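PDB 4TX3: peptide synthetase, module 7 from Actinoplanes teichomyceticus, which probably belongs to the nonribosomal peptide assembly line for a glycopeptide antibiotic, as a condensation-type domain thought to recruit peptide-crosslinking P450 enzymes. Local coordinates for residues H358-E370 and E396-N408. Sequence-based numbering, arbitrary orientation.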
loop_
_atom_site.group_PDB
_atom_site.type_symbol
_atom_site.label_atom_id
_atom_site.label_comp_id
_atom_site.label_asym_id
_atom_site.label_seq_id
_atom_site.Cartn_x
_atom_site.Cartn_y
_atom_site.Cartn_z
ATOM N N HIS B 358 8.095 8.750 -31.275
ATOM C CA HIS B 358 7.749 7.522 -30.570
ATOM C C HIS B 358 7.006 6.579 -31.526
ATOM O O HIS B 358 6.037 6.982 -32.169
ATOM C CB HIS B 358 6.900 7.827 -29.333
ATOM C CG HIS B 358 6.773 6.674 -28.386
ATOM N ND1 HIS B 358 5.642 5.892 -28.312
ATOM C CD2 HIS B 358 7.637 6.172 -27.472
ATOM C CE1 HIS B 358 5.816 4.951 -27.400
ATOM N NE2 HIS B 358 7.019 5.101 -26.879
ATOM N N PRO B 359 7.463 5.319 -31.625
ATOM C CA PRO B 359 6.877 4.316 -32.523
ATOM C C PRO B 359 5.472 3.854 -32.092
ATOM O O PRO B 359 5.151 3.941 -30.900
ATOM C CB PRO B 359 7.876 3.164 -32.434
ATOM C CG PRO B 359 8.447 3.297 -31.069
ATOM C CD PRO B 359 8.562 4.754 -30.823
ATOM N N VAL B 360 4.669 3.375 -33.050
ATOM C CA VAL B 360 3.311 2.868 -32.816
ATOM C C VAL B 360 2.320 3.932 -32.336
ATOM O O VAL B 360 1.260 4.084 -32.933
ATOM C CB VAL B 360 3.283 1.712 -31.790
ATOM C CG1 VAL B 360 1.877 1.097 -31.717
ATOM C CG2 VAL B 360 4.309 0.662 -32.133
ATOM N N TYR B 361 2.627 4.645 -31.251
ATOM C CA TYR B 361 1.745 5.734 -30.831
ATOM C C TYR B 361 2.493 6.968 -30.358
ATOM O O TYR B 361 3.609 6.884 -29.853
ATOM C CB TYR B 361 0.764 5.272 -29.739
ATOM C CG TYR B 361 1.383 4.916 -28.408
ATOM C CD1 TYR B 361 1.881 3.639 -28.168
ATOM C CD2 TYR B 361 1.445 5.855 -27.375
ATOM C CE1 TYR B 361 2.436 3.312 -26.943
ATOM C CE2 TYR B 361 2.000 5.543 -26.148
ATOM C CZ TYR B 361 2.493 4.267 -25.936
ATOM O OH TYR B 361 3.041 3.950 -24.708
ATOM N N GLN B 362 1.849 8.117 -30.531
ATOM C CA GLN B 362 2.437 9.405 -30.216
ATOM C C GLN B 362 1.561 10.160 -29.202
ATOM O O GLN B 362 1.947 11.224 -28.688
ATOM C CB GLN B 362 2.631 10.224 -31.500
ATOM C CG GLN B 362 3.577 9.592 -32.523
ATOM C CD GLN B 362 2.937 8.450 -33.299
ATOM O OE1 GLN B 362 1.805 8.561 -33.755
ATOM N NE2 GLN B 362 3.659 7.342 -33.438
ATOM N N VAL B 363 0.381 9.603 -28.925
ATOM C CA VAL B 363 -0.531 10.148 -27.927
ATOM C C VAL B 363 -0.735 9.149 -26.795
ATOM O O VAL B 363 -1.106 7.999 -27.044
ATOM C CB VAL B 363 -1.899 10.499 -28.534
ATOM C CG1 VAL B 363 -2.805 11.167 -27.478
ATOM C CG2 VAL B 363 -1.715 11.392 -29.748
ATOM N N GLY B 364 -0.490 9.583 -25.557
ATOM C CA GLY B 364 -0.631 8.708 -24.408
ATOM C C GLY B 364 -1.725 9.156 -23.457
ATOM O O GLY B 364 -2.006 10.359 -23.339
ATOM N N LEU B 365 -2.347 8.196 -22.774
ATOM C CA LEU B 365 -3.372 8.516 -21.789
ATOM C C LEU B 365 -3.206 7.729 -20.494
ATOM O O LEU B 365 -3.085 6.512 -20.493
ATOM C CB LEU B 365 -4.765 8.273 -22.360
ATOM C CG LEU B 365 -5.938 8.429 -21.388
ATOM C CD1 LEU B 365 -5.967 9.812 -20.792
ATOM C CD2 LEU B 365 -7.229 8.147 -22.102
ATOM N N GLN B 366 -3.204 8.461 -19.390
ATOM C CA GLN B 366 -3.089 7.891 -18.056
ATOM C C GLN B 366 -4.271 8.374 -17.209
ATOM O O GLN B 366 -4.462 9.568 -17.038
ATOM C CB GLN B 366 -1.758 8.316 -17.428
ATOM C CG GLN B 366 -0.993 7.223 -16.733
ATOM C CD GLN B 366 -0.454 6.171 -17.684
ATOM O OE1 GLN B 366 -0.140 6.438 -18.859
ATOM N NE2 GLN B 366 -0.353 4.955 -17.181
ATOM N N VAL B 367 -5.084 7.454 -16.717
ATOM C CA VAL B 367 -6.186 7.800 -15.843
ATOM C C VAL B 367 -6.049 6.994 -14.577
ATOM O O VAL B 367 -6.407 5.827 -14.553
ATOM C CB VAL B 367 -7.560 7.516 -16.481
ATOM C CG1 VAL B 367 -8.676 7.736 -15.459
ATOM C CG2 VAL B 367 -7.783 8.392 -17.703
ATOM N N ARG B 368 -5.512 7.606 -13.527
ATOM C CA ARG B 368 -5.248 6.874 -12.289
ATOM C C ARG B 368 -6.181 7.306 -11.156
ATOM O O ARG B 368 -6.805 8.375 -11.207
ATOM C CB ARG B 368 -3.793 7.070 -11.854
ATOM C CG ARG B 368 -3.543 8.440 -11.250
ATOM C CD ARG B 368 -2.145 8.598 -10.684
ATOM N NE ARG B 368 -2.071 9.759 -9.801
ATOM C CZ ARG B 368 -2.263 9.708 -8.484
ATOM N NH1 ARG B 368 -2.534 8.544 -7.899
ATOM N NH2 ARG B 368 -2.182 10.816 -7.750
ATOM N N GLU B 369 -6.264 6.469 -10.128
ATOM C CA GLU B 369 -7.004 6.811 -8.910
ATOM C C GLU B 369 -6.191 7.712 -7.979
ATOM O O GLU B 369 -4.971 7.803 -8.116
ATOM C CB GLU B 369 -7.415 5.543 -8.165
ATOM C CG GLU B 369 -8.830 5.599 -7.656
ATOM C CD GLU B 369 -9.818 5.336 -8.755
ATOM O OE1 GLU B 369 -9.380 4.839 -9.812
ATOM O OE2 GLU B 369 -11.023 5.620 -8.571
ATOM N N GLU B 370 -6.881 8.385 -7.055
ATOM C CA GLU B 370 -6.254 9.141 -5.965
ATOM C C GLU B 370 -5.226 8.284 -5.272
ATOM O O GLU B 370 -5.350 7.065 -5.306
ATOM C CB GLU B 370 -7.292 9.555 -4.933
ATOM C CG GLU B 370 -7.696 10.988 -4.948
ATOM C CD GLU B 370 -8.986 11.178 -4.187
ATOM O OE1 GLU B 370 -9.691 10.158 -3.964
ATOM O OE2 GLU B 370 -9.293 12.338 -3.819
ATOM N N GLU B 396 8.967 11.768 -24.640
ATOM C CA GLU B 396 9.250 11.135 -25.933
ATOM C C GLU B 396 8.015 11.141 -26.821
ATOM O O GLU B 396 8.116 11.063 -28.039
ATOM C CB GLU B 396 9.723 9.697 -25.757
ATOM C CG GLU B 396 11.075 9.535 -25.107
ATOM C CD GLU B 396 11.479 8.072 -25.019
ATOM O OE1 GLU B 396 10.786 7.312 -24.302
ATOM O OE2 GLU B 396 12.464 7.681 -25.692
ATOM N N LEU B 397 6.849 11.204 -26.188
ATOM C CA LEU B 397 5.574 11.281 -26.887
ATOM C C LEU B 397 5.309 12.696 -27.424
ATOM O O LEU B 397 5.917 13.675 -26.974
ATOM C CB LEU B 397 4.448 10.859 -25.947
ATOM C CG LEU B 397 4.419 9.406 -25.476
ATOM C CD1 LEU B 397 3.459 9.249 -24.320
ATOM C CD2 LEU B 397 4.028 8.479 -26.603
ATOM N N ASP B 398 4.390 12.806 -28.371
ATOM C CA ASP B 398 3.906 14.113 -28.800
ATOM C C ASP B 398 2.983 14.713 -27.739
ATOM O O ASP B 398 3.162 15.862 -27.318
ATOM C CB ASP B 398 3.193 13.990 -30.140
ATOM C CG ASP B 398 4.133 13.541 -31.247
ATOM O OD1 ASP B 398 5.294 13.183 -30.932
ATOM O OD2 ASP B 398 3.714 13.541 -32.423
ATOM N N LEU B 399 2.010 13.921 -27.294
ATOM C CA LEU B 399 1.091 14.345 -26.243
ATOM C C LEU B 399 0.893 13.241 -25.204
ATOM O O LEU B 399 0.874 12.056 -25.530
ATOM C CB LEU B 399 -0.264 14.752 -26.838
ATOM C CG LEU B 399 -0.212 15.745 -28.004
ATOM C CD1 LEU B 399 -1.514 15.756 -28.787
ATOM C CD2 LEU B 399 0.124 17.125 -27.492
ATOM N N ALA B 400 0.731 13.643 -23.948
ATOM C CA ALA B 400 0.533 12.696 -22.861
ATOM C C ALA B 400 -0.395 13.291 -21.814
ATOM O O ALA B 400 -0.068 14.276 -21.161
ATOM C CB ALA B 400 1.882 12.295 -22.229
ATOM N N PHE B 401 -1.561 12.680 -21.665
ATOM C CA PHE B 401 -2.542 13.115 -20.691
ATOM C C PHE B 401 -2.360 12.331 -19.412
ATOM O O PHE B 401 -2.288 11.092 -19.450
ATOM C CB PHE B 401 -3.962 12.913 -21.217
ATOM C CG PHE B 401 -4.338 13.822 -22.369
ATOM C CD1 PHE B 401 -3.990 13.501 -23.668
ATOM C CD2 PHE B 401 -5.082 14.964 -22.151
ATOM C CE1 PHE B 401 -4.352 14.313 -24.718
ATOM C CE2 PHE B 401 -5.444 15.778 -23.203
ATOM C CZ PHE B 401 -5.085 15.447 -24.485
ATOM N N ALA B 402 -2.284 13.055 -18.293
ATOM C CA ALA B 402 -2.251 12.450 -16.961
ATOM C C ALA B 402 -3.436 12.955 -16.123
ATOM O O ALA B 402 -3.424 14.080 -15.610
ATOM C CB ALA B 402 -0.934 12.751 -16.271
ATOM N N LEU B 403 -4.457 12.115 -16.004
ATOM C CA LEU B 403 -5.686 12.457 -15.303
ATOM C C LEU B 403 -5.842 11.637 -14.040
ATOM O O LEU B 403 -5.595 10.421 -14.051
ATOM C CB LEU B 403 -6.914 12.232 -16.192
ATOM C CG LEU B 403 -6.963 12.801 -17.613
ATOM C CD1 LEU B 403 -8.374 12.661 -18.131
ATOM C CD2 LEU B 403 -6.515 14.243 -17.662
ATOM N N THR B 404 -6.276 12.302 -12.968
ATOM C CA THR B 404 -6.541 11.662 -11.683
ATOM C C THR B 404 -8.008 11.776 -11.281
ATOM O O THR B 404 -8.534 12.879 -11.180
ATOM C CB THR B 404 -5.696 12.282 -10.560
ATOM O OG1 THR B 404 -4.311 12.113 -10.860
ATOM C CG2 THR B 404 -6.008 11.624 -9.210
ATOM N N GLU B 405 -8.655 10.637 -11.041
ATOM C CA GLU B 405 -10.004 10.603 -10.476
ATOM C C GLU B 405 -9.990 10.939 -8.991
ATOM O O GLU B 405 -9.367 10.221 -8.212
ATOM C CB GLU B 405 -10.641 9.218 -10.660
ATOM C CG GLU B 405 -11.031 8.824 -12.087
ATOM C CD GLU B 405 -11.991 7.630 -12.107
ATOM O OE1 GLU B 405 -11.525 6.480 -11.925
ATOM O OE2 GLU B 405 -13.221 7.843 -12.281
ATOM N N ARG B 406 -10.668 12.020 -8.600
ATOM C CA ARG B 406 -10.893 12.323 -7.183
ATOM C C ARG B 406 -12.114 11.567 -6.680
ATOM O O ARG B 406 -13.047 11.311 -7.439
ATOM C CB ARG B 406 -11.116 13.822 -6.946
ATOM C CG ARG B 406 -9.936 14.722 -7.243
ATOM C CD ARG B 406 -8.762 14.316 -6.424
ATOM N NE ARG B 406 -7.612 15.169 -6.669
ATOM C CZ ARG B 406 -6.391 14.897 -6.221
ATOM N NH1 ARG B 406 -6.179 13.790 -5.512
ATOM N NH2 ARG B 406 -5.386 15.722 -6.493
ATOM N N ARG B 407 -12.117 11.229 -5.394
ATOM C CA ARG B 407 -13.302 10.644 -4.766
ATOM C C ARG B 407 -13.577 11.241 -3.393
ATOM O O ARG B 407 -12.657 11.671 -2.686
ATOM C CB ARG B 407 -13.159 9.128 -4.657
ATOM C CG ARG B 407 -13.138 8.467 -6.011
ATOM C CD ARG B 407 -12.878 6.988 -5.923
ATOM N NE ARG B 407 -12.912 6.402 -7.251
ATOM C CZ ARG B 407 -14.027 6.222 -7.947
ATOM N NH1 ARG B 407 -15.200 6.588 -7.431
ATOM N NH2 ARG B 407 -13.971 5.677 -9.155
ATOM N N ASN B 408 -14.852 11.276 -3.021
ATOM C CA ASN B 408 -15.216 11.802 -1.722
ATOM C C ASN B 408 -15.112 10.688 -0.686
ATOM O O ASN B 408 -14.531 9.635 -0.960
ATOM C CB ASN B 408 -16.619 12.444 -1.750
ATOM C CG ASN B 408 -17.749 11.455 -2.083
ATOM O OD1 ASN B 408 -17.665 10.256 -1.825
ATOM N ND2 ASN B 408 -18.828 11.979 -2.638
HETATM O O HOH W 1 6.537 11.012 -30.301
#
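Parallel pairing of Val-363 to Arg-368 with Leu-399 to Thr-404 joins two strands of a mixed sheet in the condensation-type fold. The ladder runs from Leu-399 N to Gln-362 O (3.0 Å) as far as Glu-405 N to Arg-368 O (2.9 Å). On one face, Leu-365 CD1 lies against Phe-401 CB (3.7 Å), and both side chains, with Leu-403, pack on helix 261-278. Before the strands, Leu-397 CD2 sits over a face of the His-358 imidazole, 3.9 Å from its centroid; with CG anti to the backbone N (chi1 -166°), the ring sends ND1 to Tyr-361 O (2.7 Å), which fixes its turn. At the far end, the Glu-369 carboxylate meets the edge of the Arg-407 guanidinium almost coplanar (4°), OE2 in a salt bridge with NE at a doubtfully short distance. Glu-370 OE1 accepts a weak bond from Arg-407 N (3.0 Å), while its OE2 makes a long salt bridge to NH1 of Arg-406, whose NH2 pairs with Glu-417. Cutting Glu-370 back to an alanine would probably leave Arg-407 N without this acceptor and Arg-406 with Glu-417 alone of these two carboxylates. Beside His-358, whose N donates to it, one water donates to Glu-396 O (2.8 Å) and to OD1 of Asp-398, whose OD2 is salt-bridged to Arg-227.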